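Local coordinates for protein glucosamine-6-phosphate deaminase (Bacillus subtilis, PDB 2BKX) that is an enzyme of the glucosamine-6-phosphate isomerase/6-phosphogluconolactonase family with a Rossmann-like alpha/beta fold, modelled here with fructose-6-phosphate bound, at residues 48-51 / 52-55; 9-12 / 13-17; 109-112 / 113-117; 70-73 / 74-78; 82-85 / 86-90. All blocks are in the same frame, centred on the assembly; numbering follows the deposited sequence. Where two conformers were deposited one is given.

Overall arrangement
From the N terminus the chain first makes contact 2, near the start of helix 9-26, then contact 1 at the end of helix 41-53. Contact 4 is a turn in the loop after strand 62-69, contact 5 lies on helix 80-89 and contact 3 opens helix 109-122. Each spans one unbroken piece of chain, so they close helical or beta turns rather than long loops, and they run in series without nesting or crossing. Contact 1 touches contact 2 through Leu50 and contact 5 through Ile48, so helix 41-53 packs against both neighbouring helices. Phe82 joins contact 5 to contact 4, and Leu109 meets Ala70 between contacts 3 and 4. Contacts 2 and 3 lie on opposite sides of the chain's centre.

Contact 1 of 5, residues 48-51 / 52-55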
loop_
_atom_site.group_PDB
_atom_site.type_symbol
_atom_site.label_atom_id
_atom_site.label_comp_id
_atom_site.label_asym_id
_atom_site.label_seq_id
_atom_site.Cartn_x
_atom_site.Cartn_y
_atom_site.Cartn_z
ATOM N N ILE A 48 6.933 14.792 -2.771
ATOM C CA ILE A 48 6.763 15.918 -3.666
ATOM C C ILE A 48 7.617 17.090 -3.189
ATOM O O ILE A 48 8.236 17.772 -3.998
ATOM C CB ILE A 48 5.284 16.303 -3.815
ATOM C CG1 ILE A 48 4.535 15.176 -4.509
ATOM C CG2 ILE A 48 5.136 17.607 -4.605
ATOM C CD1 ILE A 48 3.040 15.312 -4.322
ATOM N N ARG A 49 7.682 17.321 -1.890
ATOM C CA ARG A 49 8.549 18.366 -1.390
ATOM C C ARG A 49 9.988 18.117 -1.774
ATOM O O ARG A 49 10.676 19.062 -2.163
ATOM C CB ARG A 49 8.402 18.416 0.111
ATOM C CG ARG A 49 7.324 19.344 0.549
ATOM C CD ARG A 49 7.873 20.779 0.687
ATOM N NE ARG A 49 6.892 21.613 1.354
ATOM C CZ ARG A 49 5.932 22.297 0.746
ATOM N NH1 ARG A 49 5.815 22.288 -0.584
ATOM N NH2 ARG A 49 5.078 23.001 1.475
ATOM N N LEU A 50 10.466 16.881 -1.616
ATOM C CA LEU A 50 11.861 16.548 -1.941
ATOM C C LEU A 50 12.150 16.765 -3.428
ATOM O O LEU A 50 13.274 17.092 -3.839
ATOM C CB LEU A 50 12.193 15.115 -1.533
ATOM C CG LEU A 50 12.160 14.792 -0.052
ATOM C CD1 LEU A 50 12.500 13.339 0.142
ATOM C CD2 LEU A 50 13.052 15.717 0.750
ATOM N N HIS A 51 11.118 16.604 -4.240
ATOM C CA HIS A 51 11.206 16.917 -5.674
ATOM C C HIS A 51 11.683 18.364 -5.858
ATOM O O HIS A 51 12.507 18.652 -6.762
ATOM C CB HIS A 51 9.796 16.663 -6.294
ATOM C CG HIS A 51 9.718 16.758 -7.789
ATOM N ND1 HIS A 51 10.609 16.140 -8.641
ATOM C CD2 HIS A 51 8.794 17.358 -8.578
ATOM C CE1 HIS A 51 10.238 16.374 -9.889
ATOM N NE2 HIS A 51 9.151 17.116 -9.876
ATOM N N GLN A 52 11.202 19.266 -5.000
ATOM C CA GLN A 52 11.642 20.662 -4.965
ATOM C C GLN A 52 12.935 20.899 -4.189
ATOM O O GLN A 52 13.909 21.456 -4.724
ATOM C CB GLN A 52 10.562 21.561 -4.314
ATOM C CG GLN A 52 9.141 21.409 -4.834
ATOM C CD GLN A 52 8.000 21.600 -3.757
ATOM O OE1 GLN A 52 6.912 21.046 -3.919
ATOM N NE2 GLN A 52 8.263 22.381 -2.677
ATOM N N THR A 53 12.955 20.530 -2.916
ATOM C CA THR A 53 14.033 20.922 -2.035
ATOM C C THR A 53 15.336 20.187 -2.370
ATOM O O THR A 53 16.407 20.707 -2.044
ATOM C CB THR A 53 13.691 20.692 -0.587
ATOM O OG1 THR A 53 13.371 19.329 -0.428
ATOM C CG2 THR A 53 12.499 21.546 -0.145
ATOM N N GLU A 54 15.247 19.001 -2.997
ATOM C CA GLU A 54 16.426 18.194 -3.322
ATOM C C GLU A 54 16.533 17.851 -4.778
ATOM O O GLU A 54 17.418 17.071 -5.191
ATOM C CB GLU A 54 16.472 16.895 -2.472
ATOM C CG GLU A 54 16.530 17.169 -1.022
ATOM C CD GLU A 54 16.664 15.946 -0.172
ATOM O OE1 GLU A 54 16.566 14.794 -0.696
ATOM O OE2 GLU A 54 16.797 16.132 1.040
ATOM N N ASN A 55 15.655 18.406 -5.592
ATOM C CA ASN A 55 15.711 18.180 -7.014
ATOM C C ASN A 55 15.662 16.673 -7.273
ATOM O O ASN A 55 16.326 16.145 -8.154
ATOM C CB ASN A 55 16.989 18.834 -7.569
ATOM C CG ASN A 55 16.964 19.081 -9.072
ATOM O OD1 ASN A 55 15.930 19.032 -9.746
ATOM N ND2 ASN A 55 18.181 19.345 -9.617
HETATM O O HOH W 1 13.692 20.915 -8.220
#
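Leu50 and Glu54 both place CG opposite their own carbonyl carbon (chi1 -65° and -60°), and one turn apart this sends the two side chains off side by side in the same direction. The CD2 methyl of Leu50 rests against the carboxylate carbon CD of Glu54 at 3.7 Å. The carboxylate itself is engaged further on, where OE2 forms a salt bridge with Arg18 of helix 9-26, the helix that Leu50 also packs on. Thr53 turns OG1 back over the preceding turn, 3.5 Å from CA of Leu50. Its backbone N makes a straight bond to Arg49 O (2.8 Å, 169° at the hydrogen), lying in the carbonyl plane, and Glu54 N follows with a bond to Leu50 O at 2.9 Å. Gln52 N holds on only weakly, to Ile48 O and to Arg49 O. These are the last turns of helix 41-53 in the unit strand 31-34, helix 41-53, strand 62-69, and Glu54 is where the chain leaves helical angles. Past it, a water donates to His51 O at 2.9 Å and to Asn55 OD1 at 3.3 Å, while CA of Asn55 makes a C-H...O contact with His51 O. His51 ND1 is bonded to Leu56 O. As the helix runs out, then, the carbonyl of His51 is met by a water and a C-H group, and a leucine methyl lies against a carboxylate whose charge is probably balanced by Arg18.

Contact 2 of 5, residues 9-12 / 13-17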
loop_
_atom_site.group_PDB
_atom_site.type_symbol
_atom_site.label_atom_id
_atom_site.label_comp_id
_atom_site.label_asym_id
_atom_site.label_seq_id
_atom_site.Cartn_x
_atom_site.Cartn_y
_atom_site.Cartn_z
ATOM N N TYR A 9 2.950 11.672 13.292
ATOM C CA TYR A 9 2.640 11.338 11.898
ATOM C C TYR A 9 3.596 12.058 10.930
ATOM O O TYR A 9 3.991 11.517 9.900
ATOM C CB TYR A 9 1.188 11.708 11.595
ATOM C CG TYR A 9 0.755 11.383 10.192
ATOM C CD1 TYR A 9 0.551 10.089 9.805
ATOM C CD2 TYR A 9 0.587 12.370 9.249
ATOM C CE1 TYR A 9 0.161 9.780 8.507
ATOM C CE2 TYR A 9 0.221 12.097 7.963
ATOM C CZ TYR A 9 -0.028 10.795 7.590
ATOM O OH TYR A 9 -0.406 10.501 6.295
ATOM N N GLU A 10 3.944 13.300 11.242
ATOM C CA GLU A 10 4.791 14.078 10.365
ATOM C C GLU A 10 6.202 13.460 10.313
ATOM O O GLU A 10 6.828 13.380 9.263
ATOM C CB GLU A 10 4.852 15.523 10.861
ATOM C CG GLU A 10 3.609 16.333 10.680
ATOM C CD GLU A 10 2.493 16.046 11.644
ATOM O OE1 GLU A 10 2.686 15.335 12.662
ATOM O OE2 GLU A 10 1.401 16.599 11.389
ATOM N N GLU A 11 6.682 12.975 11.439
ATOM C CA GLU A 11 7.990 12.303 11.470
ATOM C C GLU A 11 7.929 10.962 10.726
ATOM O O GLU A 11 8.834 10.625 9.949
ATOM C CB GLU A 11 8.517 12.078 12.898
ATOM C CG GLU A 11 9.924 11.526 12.870
ATOM C CD GLU A 11 10.508 11.114 14.191
ATOM O OE1 GLU A 11 11.770 11.133 14.267
ATOM O OE2 GLU A 11 9.754 10.719 15.112
ATOM N N LEU A 12 6.862 10.196 10.915
ATOM C CA LEU A 12 6.665 8.955 10.164
ATOM C C LEU A 12 6.717 9.222 8.674
ATOM O O LEU A 12 7.380 8.517 7.913
ATOM C CB LEU A 12 5.339 8.320 10.583
ATOM C CG LEU A 12 4.831 7.102 9.789
ATOM C CD1 LEU A 12 3.951 6.236 10.713
ATOM C CD2 LEU A 12 4.096 7.438 8.525
ATOM N N SER A 13 6.038 10.287 8.260
ATOM C CA SER A 13 5.988 10.638 6.862
ATOM C C SER A 13 7.339 11.094 6.311
ATOM O O SER A 13 7.675 10.769 5.156
ATOM C CB SER A 13 4.951 11.749 6.681
ATOM O OG SER A 13 3.631 11.294 7.024
ATOM N N GLN A 14 8.101 11.848 7.113
ATOM C CA GLN A 14 9.442 12.243 6.711
ATOM C C GLN A 14 10.336 11.033 6.480
ATOM O O GLN A 14 11.065 10.954 5.475
ATOM C CB GLN A 14 10.051 13.175 7.780
ATOM C CG GLN A 14 11.516 13.590 7.523
ATOM C CD GLN A 14 12.336 13.944 8.784
ATOM O OE1 GLN A 14 13.240 14.805 8.728
ATOM N NE2 GLN A 14 12.068 13.266 9.893
ATOM N N ILE A 15 10.349 10.139 7.443
ATOM C CA ILE A 15 11.200 8.953 7.383
ATOM C C ILE A 15 10.791 8.061 6.212
ATOM O O ILE A 15 11.636 7.590 5.461
ATOM C CB ILE A 15 11.156 8.173 8.722
ATOM C CG1 ILE A 15 11.734 9.044 9.823
ATOM C CG2 ILE A 15 11.914 6.856 8.586
ATOM C CD1 ILE A 15 11.592 8.506 11.225
ATOM N N ALA A 16 9.488 7.891 6.008
ATOM C CA ALA A 16 9.005 7.070 4.894
ATOM C C ALA A 16 9.403 7.663 3.562
ATOM O O ALA A 16 9.783 6.950 2.637
ATOM C CB ALA A 16 7.479 6.919 5.005
ATOM N N ALA A 17 9.252 8.974 3.425
ATOM C CA ALA A 17 9.630 9.619 2.183
ATOM C C ALA A 17 11.124 9.476 1.930
ATOM O O ALA A 17 11.547 9.241 0.796
ATOM C CB ALA A 17 9.201 11.056 2.196
HETATM O O HOH W 2 13.223 12.336 12.382
#
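Ser13 sits one turn beyond Tyr9 and folds its short side chain back onto it. CB of Ser13 comes first, 3.4 Å from Tyr9 O and 3.6 Å from Glu10 O. Beyond it, Ser13 OG lies opposite its own carbonyl carbon (chi1 -64°), beside the backbone N, and from there donates to Tyr9 O at 2.9 Å. The same carbonyl accepts Ser13 N, and the two donors reach it from opposite faces of its plane, so one oxygen takes two bonds. Ser13 OG also stands over a face of the Tyr9 ring, displaced toward the rim and 3.6 Å from CE2. All this belongs to the start of helix 9-26, a helix of the Rossmann-like alpha/beta fold that lies against strands 2-6 and 229-234. The phenol end of Tyr9 reaches across to the start of helix 41-53, where OH bonds to Thr39 O just before the helix and to Gly42 N in its first turn; Thr39 lines the fructose-6-phosphate pocket. On another side of the helix Glu11 and Ile15 run alongside each other, with CG of Glu11 3.8 Å from the CD1 methyl of Ile15. Glu11 OE2 is taken by Gln7 N, while a water donates to Glu11 OE1 at 2.7 Å and accepts from Gln14 NE2 at 2.9 Å.

Contact 3 of 5, residues 109-112 / 113-117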
loop_
_atom_site.group_PDB
_atom_site.type_symbol
_atom_site.label_atom_id
_atom_site.label_comp_id
_atom_site.label_asym_id
_atom_site.label_seq_id
_atom_site.Cartn_x
_atom_site.Cartn_y
_atom_site.Cartn_z
ATOM N N LEU A 109 -12.672 -9.383 -14.514
ATOM C CA LEU A 109 -11.771 -8.985 -13.427
ATOM C C LEU A 109 -10.760 -10.082 -13.086
ATOM O O LEU A 109 -9.619 -9.787 -12.736
ATOM C CB LEU A 109 -12.583 -8.617 -12.216
ATOM C CG LEU A 109 -13.451 -7.382 -12.416
ATOM C CD1 LEU A 109 -14.242 -7.222 -11.156
ATOM C CD2 LEU A 109 -12.654 -6.133 -12.733
ATOM N N GLU A 110 -11.157 -11.339 -13.227
ATOM C CA GLU A 110 -10.210 -12.445 -13.042
ATOM C C GLU A 110 -9.022 -12.371 -14.021
ATOM O O GLU A 110 -7.834 -12.548 -13.644
ATOM C CB GLU A 110 -10.954 -13.774 -13.203
ATOM C CG GLU A 110 -11.687 -14.199 -11.957
ATOM C CD GLU A 110 -12.080 -15.699 -11.953
ATOM O OE1 GLU A 110 -11.590 -16.492 -12.820
ATOM O OE2 GLU A 110 -12.873 -16.101 -11.063
ATOM N N ALA A 111 -9.339 -12.141 -15.290
ATOM C CA ALA A 111 -8.314 -11.999 -16.292
ATOM C C ALA A 111 -7.434 -10.779 -16.050
ATOM O O ALA A 111 -6.217 -10.844 -16.211
ATOM C CB ALA A 111 -8.925 -11.950 -17.714
ATOM N N GLU A 112 -8.041 -9.683 -15.612
ATOM C CA GLU A 112 -7.267 -8.499 -15.246
ATOM C C GLU A 112 -6.259 -8.803 -14.160
ATOM O O GLU A 112 -5.111 -8.370 -14.225
ATOM C CB GLU A 112 -8.222 -7.381 -14.808
ATOM C CG GLU A 112 -7.539 -6.119 -14.280
ATOM C CD GLU A 112 -6.685 -5.384 -15.270
ATOM O OE1 GLU A 112 -6.847 -5.605 -16.494
ATOM O OE2 GLU A 112 -5.864 -4.529 -14.811
ATOM N N CYS A 113 -6.680 -9.561 -13.170
ATOM C CA CYS A 113 -5.775 -9.928 -12.062
ATOM C C CYS A 113 -4.606 -10.802 -12.527
ATOM O O CYS A 113 -3.478 -10.602 -12.109
ATOM C CB CYS A 113 -6.554 -10.608 -10.954
ATOM S SG CYS A 113 -7.545 -9.439 -9.990
ATOM N N ARG A 114 -4.875 -11.754 -13.423
ATOM C CA ARG A 114 -3.815 -12.581 -13.986
ATOM C C ARG A 114 -2.835 -11.741 -14.772
ATOM O O ARG A 114 -1.628 -11.905 -14.597
ATOM C CB ARG A 114 -4.369 -13.714 -14.855
ATOM C CG ARG A 114 -5.010 -14.804 -14.059
ATOM C CD ARG A 114 -5.386 -16.036 -14.898
ATOM N NE ARG A 114 -6.050 -15.722 -16.160
ATOM C CZ ARG A 114 -7.363 -15.788 -16.387
ATOM N NH1 ARG A 114 -7.835 -15.456 -17.576
ATOM N NH2 ARG A 114 -8.212 -16.162 -15.440
ATOM N N ARG A 115 -3.334 -10.826 -15.604
ATOM C CA ARG A 115 -2.427 -9.954 -16.383
ATOM C C ARG A 115 -1.627 -9.044 -15.477
ATOM O O ARG A 115 -0.461 -8.777 -15.739
ATOM C CB ARG A 115 -3.194 -9.084 -17.367
ATOM C CG ARG A 115 -3.866 -9.845 -18.527
ATOM C CD ARG A 115 -4.452 -8.886 -19.594
ATOM N NE ARG A 115 -5.501 -7.997 -19.062
ATOM C CZ ARG A 115 -6.827 -8.216 -19.119
ATOM N NH1 ARG A 115 -7.316 -9.303 -19.723
ATOM N NH2 ARG A 115 -7.684 -7.344 -18.567
ATOM N N TYR A 116 -2.228 -8.596 -14.382
ATOM C CA TYR A 116 -1.529 -7.681 -13.481
ATOM C C TYR A 116 -0.390 -8.402 -12.802
ATOM O O TYR A 116 0.711 -7.860 -12.668
ATOM C CB TYR A 116 -2.494 -7.097 -12.452
ATOM C CG TYR A 116 -1.930 -5.869 -11.710
ATOM C CD1 TYR A 116 -1.841 -4.656 -12.329
ATOM C CD2 TYR A 116 -1.485 -5.957 -10.390
ATOM C CE1 TYR A 116 -1.392 -3.542 -11.654
ATOM C CE2 TYR A 116 -0.993 -4.870 -9.700
ATOM C CZ TYR A 116 -0.954 -3.645 -10.347
ATOM O OH TYR A 116 -0.500 -2.487 -9.735
ATOM N N GLU A 117 -0.653 -9.626 -12.339
ATOM C CA GLU A 117 0.396 -10.405 -11.691
ATOM C C GLU A 117 1.537 -10.651 -12.673
ATOM O O GLU A 117 2.711 -10.578 -12.327
ATOM C CB GLU A 117 -0.155 -11.718 -11.163
ATOM C CG GLU A 117 0.841 -12.555 -10.360
ATOM C CD GLU A 117 1.154 -12.008 -8.986
ATOM O OE1 GLU A 117 0.248 -11.463 -8.303
ATOM O OE2 GLU A 117 2.308 -12.154 -8.533
#
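Between Leu109 and Tyr116 the backbone is plain alpha helix, with Cys113 N, Arg114 N, Arg115 N and Tyr116 N bonded to the carbonyls of Leu109, Glu110, Ala111 and Glu112. This is the start of helix 109-122, one of the helices of the Rossmann-like alpha/beta fold; Leu109 and Cys113 lie on Val154 and Leu180 of strands 153-156 and 178-181. The arginines belong to the exposed side. Arg114 and Arg115 each bend at chi3 (-46° and -61°), which curls the guanidinium back over the preceding turn. Arg114 lays one face over CA of Ala111 and the carbonyl oxygen of Glu110. Arg115 does the same over CA of Glu112, and the CB methyl of Ala111 has NH1 of both Arg114 and Arg115 at 3.7 Å. Glu112 kinks at chi2 and crosses Arg115 at about a right angle. Its OE2 accepts from the backbone N of Asn103, which helps hold the carboxylate in place and may damp its charge somewhat. Glu110 OE1 and Arg114 NH2 are farther apart, 4.3 Å, opposite charges near each other but too distant for a salt bridge. Tyr116 points inward, its OH bonded to Asn65 O. In the salt bridge itself, Arg115 NH2 meets Glu112 OE1 at 2.8 Å on the anti lone pair, the oxygen lying 20° out of the guanidinium plane.

Contact 4 of 5, residues 70-73 / 74-78; sequences AGLS and SDDPN
Ser73 and Asp76 are the ends of a type I beta turn, and hydrogen bonds shape it. Asp76 N donates to Ser73 O at 3.0 Å, coming in from well above the carbonyl plane. Across the same turn Ser73 OG donates to Asp75 OD1 at 2.7 Å, again from above the plane, this time of the carboxylate. The first torsions of the two residues explain that short link: both are near +60° (59° for Ser73, 62° for Asp75), which turns hydroxyl and carboxylate toward each other. A third bond opens the next turn, as OD1 of Asp76 accepts Asn78 N at 2.9 Å on its anti lone pair, forming an Asx turn. Van der Waals contact comes from Leu72, whose two methyls go to different partners. CD2 of Leu72 lies 3.7 Å from Asp76 OD2, while its CD1 rests on the backbone of Asn78, 3.7 Å from Asn78 O. The two consecutive turns carry the chain from strand 62-69 into helix 80-89. Ala70 is bonded through its backbone to Lys178 of strand 178-181, Asp76 O takes the hydroxyl of Ser79 just ahead of the helix, and Phe82 of that helix packs its CB 3.3 Å from Asp76 O.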
loop_
_atom_site.group_PDB
_atom_site.type_symbol
_atom_site.label_atom_id
_atom_site.label_comp_id
_atom_site.label_asym_id
_atom_site.label_seq_id
_atom_site.Cartn_x
_atom_site.Cartn_y
_atom_site.Cartn_z
ATOM N N ALA A 70 -13.354 -2.679 -7.274
ATOM C CA ALA A 70 -14.072 -3.234 -8.420
ATOM C C ALA A 70 -15.243 -2.368 -8.777
ATOM O O ALA A 70 -16.002 -1.940 -7.933
ATOM C CB ALA A 70 -14.560 -4.656 -8.134
ATOM N N GLY A 71 -15.368 -2.095 -10.060
ATOM C CA GLY A 71 -16.521 -1.383 -10.584
ATOM C C GLY A 71 -16.334 0.105 -10.699
ATOM O O GLY A 71 -17.266 0.788 -11.150
ATOM N N LEU A 72 -15.170 0.630 -10.309
ATOM C CA LEU A 72 -14.902 2.057 -10.434
ATOM C C LEU A 72 -13.971 2.326 -11.610
ATOM O O LEU A 72 -12.939 1.675 -11.760
ATOM C CB LEU A 72 -14.292 2.634 -9.155
ATOM C CG LEU A 72 -15.075 2.525 -7.862
ATOM C CD1 LEU A 72 -14.442 3.313 -6.745
ATOM C CD2 LEU A 72 -16.544 2.948 -8.044
ATOM N N SER A 73 -14.316 3.328 -12.417
ATOM C CA SER A 73 -13.431 3.789 -13.487
ATOM C C SER A 73 -12.349 4.707 -12.960
ATOM O O SER A 73 -12.453 5.246 -11.846
ATOM C CB SER A 73 -14.251 4.521 -14.535
ATOM O OG SER A 73 -14.931 5.614 -13.999
ATOM N N SER A 74 -11.332 4.934 -13.770
ATOM C CA SER A 74 -10.170 5.716 -13.355
ATOM C C SER A 74 -10.452 7.170 -13.042
ATOM O O SER A 74 -9.734 7.787 -12.240
ATOM C CB SER A 74 -9.063 5.622 -14.380
ATOM O OG SER A 74 -9.448 6.168 -15.626
ATOM N N ASP A 75 -11.516 7.695 -13.625
ATOM C CA ASP A 75 -11.881 9.090 -13.389
ATOM C C ASP A 75 -12.823 9.223 -12.193
ATOM O O ASP A 75 -13.170 10.350 -11.818
ATOM C CB ASP A 75 -12.520 9.681 -14.628
ATOM C CG ASP A 75 -13.802 8.979 -14.996
ATOM O OD1 ASP A 75 -13.775 7.762 -15.225
ATOM O OD2 ASP A 75 -14.854 9.607 -15.052
ATOM N N ASP A 76 -13.295 8.117 -11.608
ATOM C CA ASP A 76 -14.181 8.178 -10.399
ATOM C C ASP A 76 -13.361 8.709 -9.243
ATOM O O ASP A 76 -12.266 8.214 -9.002
ATOM C CB ASP A 76 -14.697 6.788 -10.068
ATOM C CG ASP A 76 -15.770 6.791 -9.017
ATOM O OD1 ASP A 76 -15.505 7.224 -7.882
ATOM O OD2 ASP A 76 -16.898 6.367 -9.300
ATOM N N PRO A 77 -13.854 9.731 -8.523
ATOM C CA PRO A 77 -13.065 10.336 -7.457
ATOM C C PRO A 77 -12.749 9.391 -6.313
ATOM O O PRO A 77 -11.882 9.704 -5.530
ATOM C CB PRO A 77 -13.955 11.500 -7.014
ATOM C CG PRO A 77 -15.299 11.087 -7.352
ATOM C CD PRO A 77 -15.178 10.392 -8.647
ATOM N N ASN A 78 -13.422 8.259 -6.212
ATOM C CA ASN A 78 -13.102 7.278 -5.169
ATOM C C ASN A 78 -12.218 6.144 -5.640
ATOM O O ASN A 78 -11.874 5.268 -4.850
ATOM C CB ASN A 78 -14.372 6.725 -4.524
ATOM C CG ASN A 78 -14.907 7.650 -3.510
ATOM O OD1 ASN A 78 -14.336 7.775 -2.395
ATOM N ND2 ASN A 78 -15.944 8.355 -3.866
#

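Contact 5 of 5, residues 82-85 / 86-90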
loop_
_atom_site.group_PDB
_atom_site.type_symbol
_atom_site.label_atom_id
_atom_site.label_comp_id
_atom_site.label_asym_id
_atom_site.label_seq_id
_atom_site.Cartn_x
_atom_site.Cartn_y
_atom_site.Cartn_z
ATOM N N PHE A 82 -7.565 7.586 -9.334
ATOM C CA PHE A 82 -7.709 9.025 -9.077
ATOM C C PHE A 82 -6.866 9.465 -7.915
ATOM O O PHE A 82 -6.189 10.485 -7.990
ATOM C CB PHE A 82 -9.201 9.299 -8.817
ATOM C CG PHE A 82 -9.537 10.739 -8.577
ATOM C CD1 PHE A 82 -10.079 11.524 -9.588
ATOM C CD2 PHE A 82 -9.289 11.317 -7.352
ATOM C CE1 PHE A 82 -10.420 12.880 -9.350
ATOM C CE2 PHE A 82 -9.617 12.676 -7.119
ATOM C CZ PHE A 82 -10.143 13.432 -8.134
ATOM N N TYR A 83 -6.895 8.692 -6.827
ATOM C CA TYR A 83 -6.058 9.037 -5.680
ATOM C C TYR A 83 -4.592 9.193 -6.098
ATOM O O TYR A 83 -3.933 10.163 -5.753
ATOM C CB TYR A 83 -6.174 7.952 -4.627
ATOM C CG TYR A 83 -5.302 8.073 -3.389
ATOM C CD1 TYR A 83 -5.837 8.323 -2.124
ATOM C CD2 TYR A 83 -3.941 7.858 -3.475
ATOM C CE1 TYR A 83 -5.021 8.333 -1.002
ATOM C CE2 TYR A 83 -3.127 7.868 -2.378
ATOM C CZ TYR A 83 -3.663 8.097 -1.126
ATOM O OH TYR A 83 -2.854 8.070 -0.008
ATOM N N MET A 84 -4.045 8.203 -6.803
ATOM C CA MET A 84 -2.609 8.247 -7.088
ATOM C C MET A 84 -2.257 9.412 -7.992
ATOM O O MET A 84 -1.188 10.021 -7.850
ATOM C CB MET A 84 -2.172 6.917 -7.693
ATOM C CG MET A 84 -2.146 5.754 -6.735
ATOM S SD MET A 84 -1.197 6.044 -5.197
ATOM C CE MET A 84 0.420 6.296 -5.896
ATOM N N ASN A 85 -3.112 9.698 -8.960
ATOM C CA ASN A 85 -2.882 10.832 -9.839
ATOM C C ASN A 85 -2.921 12.129 -9.071
ATOM O O ASN A 85 -2.058 13.000 -9.214
ATOM C CB ASN A 85 -3.853 10.830 -10.998
ATOM C CG ASN A 85 -3.372 9.906 -12.101
ATOM O OD1 ASN A 85 -2.513 10.294 -12.909
ATOM N ND2 ASN A 85 -3.847 8.638 -12.096
ATOM N N ASP A 86 -3.939 12.260 -8.234
ATOM C CA ASP A 86 -4.139 13.519 -7.475
ATOM C C ASP A 86 -3.036 13.738 -6.424
ATOM O O ASP A 86 -2.497 14.848 -6.296
ATOM C CB ASP A 86 -5.503 13.478 -6.768
ATOM C CG ASP A 86 -5.780 14.715 -5.937
ATOM O OD1 ASP A 86 -5.917 15.776 -6.538
ATOM O OD2 ASP A 86 -5.868 14.607 -4.688
ATOM N N ARG A 87 -2.685 12.699 -5.676
ATOM C CA ARG A 87 -1.755 12.872 -4.562
ATOM C C ARG A 87 -0.285 12.851 -5.017
ATOM O O ARG A 87 0.598 13.273 -4.290
ATOM C CB ARG A 87 -1.890 11.735 -3.560
ATOM C CG ARG A 87 -2.938 11.872 -2.472
ATOM C CD ARG A 87 -4.331 11.949 -2.946
ATOM N NE ARG A 87 -5.271 11.745 -1.834
ATOM C CZ ARG A 87 -6.590 11.585 -1.973
ATOM N NH1 ARG A 87 -7.348 11.383 -0.902
ATOM N NH2 ARG A 87 -7.168 11.600 -3.176
ATOM N N PHE A 88 -0.005 12.247 -6.170
ATOM C CA PHE A 88 1.365 11.911 -6.515
ATOM C C PHE A 88 1.729 12.151 -7.963
ATOM O O PHE A 88 2.570 13.017 -8.240
ATOM C CB PHE A 88 1.679 10.485 -6.079
ATOM C CG PHE A 88 3.152 10.134 -6.059
ATOM C CD1 PHE A 88 4.109 11.001 -5.555
ATOM C CD2 PHE A 88 3.561 8.926 -6.532
ATOM C CE1 PHE A 88 5.444 10.623 -5.505
ATOM C CE2 PHE A 88 4.894 8.523 -6.485
ATOM C CZ PHE A 88 5.841 9.402 -5.963
ATOM N N PHE A 89 1.103 11.430 -8.890
ATOM C CA PHE A 89 1.620 11.443 -10.248
ATOM C C PHE A 89 1.557 12.815 -10.870
ATOM O O PHE A 89 2.483 13.194 -11.614
ATOM C CB PHE A 89 0.870 10.482 -11.156
ATOM C CG PHE A 89 0.808 9.046 -10.665
ATOM C CD1 PHE A 89 1.767 8.496 -9.803
ATOM C CD2 PHE A 89 -0.207 8.209 -11.133
ATOM C CE1 PHE A 89 1.675 7.155 -9.402
ATOM C CE2 PHE A 89 -0.287 6.872 -10.726
ATOM C CZ PHE A 89 0.647 6.373 -9.862
ATOM N N GLN A 90 0.527 13.591 -10.567
ATOM C CA GLN A 90 0.413 14.924 -11.221
ATOM C C GLN A 90 1.510 15.913 -10.823
ATOM O O GLN A 90 1.659 16.954 -11.450
ATOM C CB GLN A 90 -0.950 15.561 -10.964
ATOM C CG GLN A 90 -1.178 16.122 -9.547
ATOM C CD GLN A 90 -2.452 16.955 -9.397
ATOM O OE1 GLN A 90 -3.184 16.864 -8.368
ATOM N NE2 GLN A 90 -2.713 17.790 -10.391
#
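Tyr83 and Arg87 cross at about a right angle with their flat groups nearly parallel, the ring and guanidinium planes 20° apart. They stand one turn apart on helix 80-89, the helix of the beta-alpha-beta unit between strands 62-69 and 99-100. Arg87 has two deposited conformers; in the one described, CD sits over the ring centre in a CH-pi contact, 3.9 Å from the centroid of Tyr83, and the guanidinium slides toward the rim with CZ 3.4 Å from CD1 of the ring. A bend at chi2 (63°) folds the arginine over the tyrosine in this way. The phenol OH of Tyr83 is bonded to Gly37 O, part of the fructose-6-phosphate pocket, so the arginine covers a face of a ring anchored beside that site. Farther along, within the helix, Phe89 is met from two directions. Met84 brings CB over a face, 3.6 Å from CE2 of Phe89, and Asn85 brings OD1 to the edge in the ring plane, its amide standing almost perpendicular to the ring. Asn85 ND2 is bonded to His81 O, which ties down that amide. From outside the helix, His99 stacks on the same ring. The helix widens here into a pi-type turn: Gln90 N reaches back five residues to Asn85 O at 3.0 Å, and Met84 O takes Phe89 N at 2.9 Å in a nearly straight bond while Phe88 N gives the same oxygen a second, weak hydrogen bond.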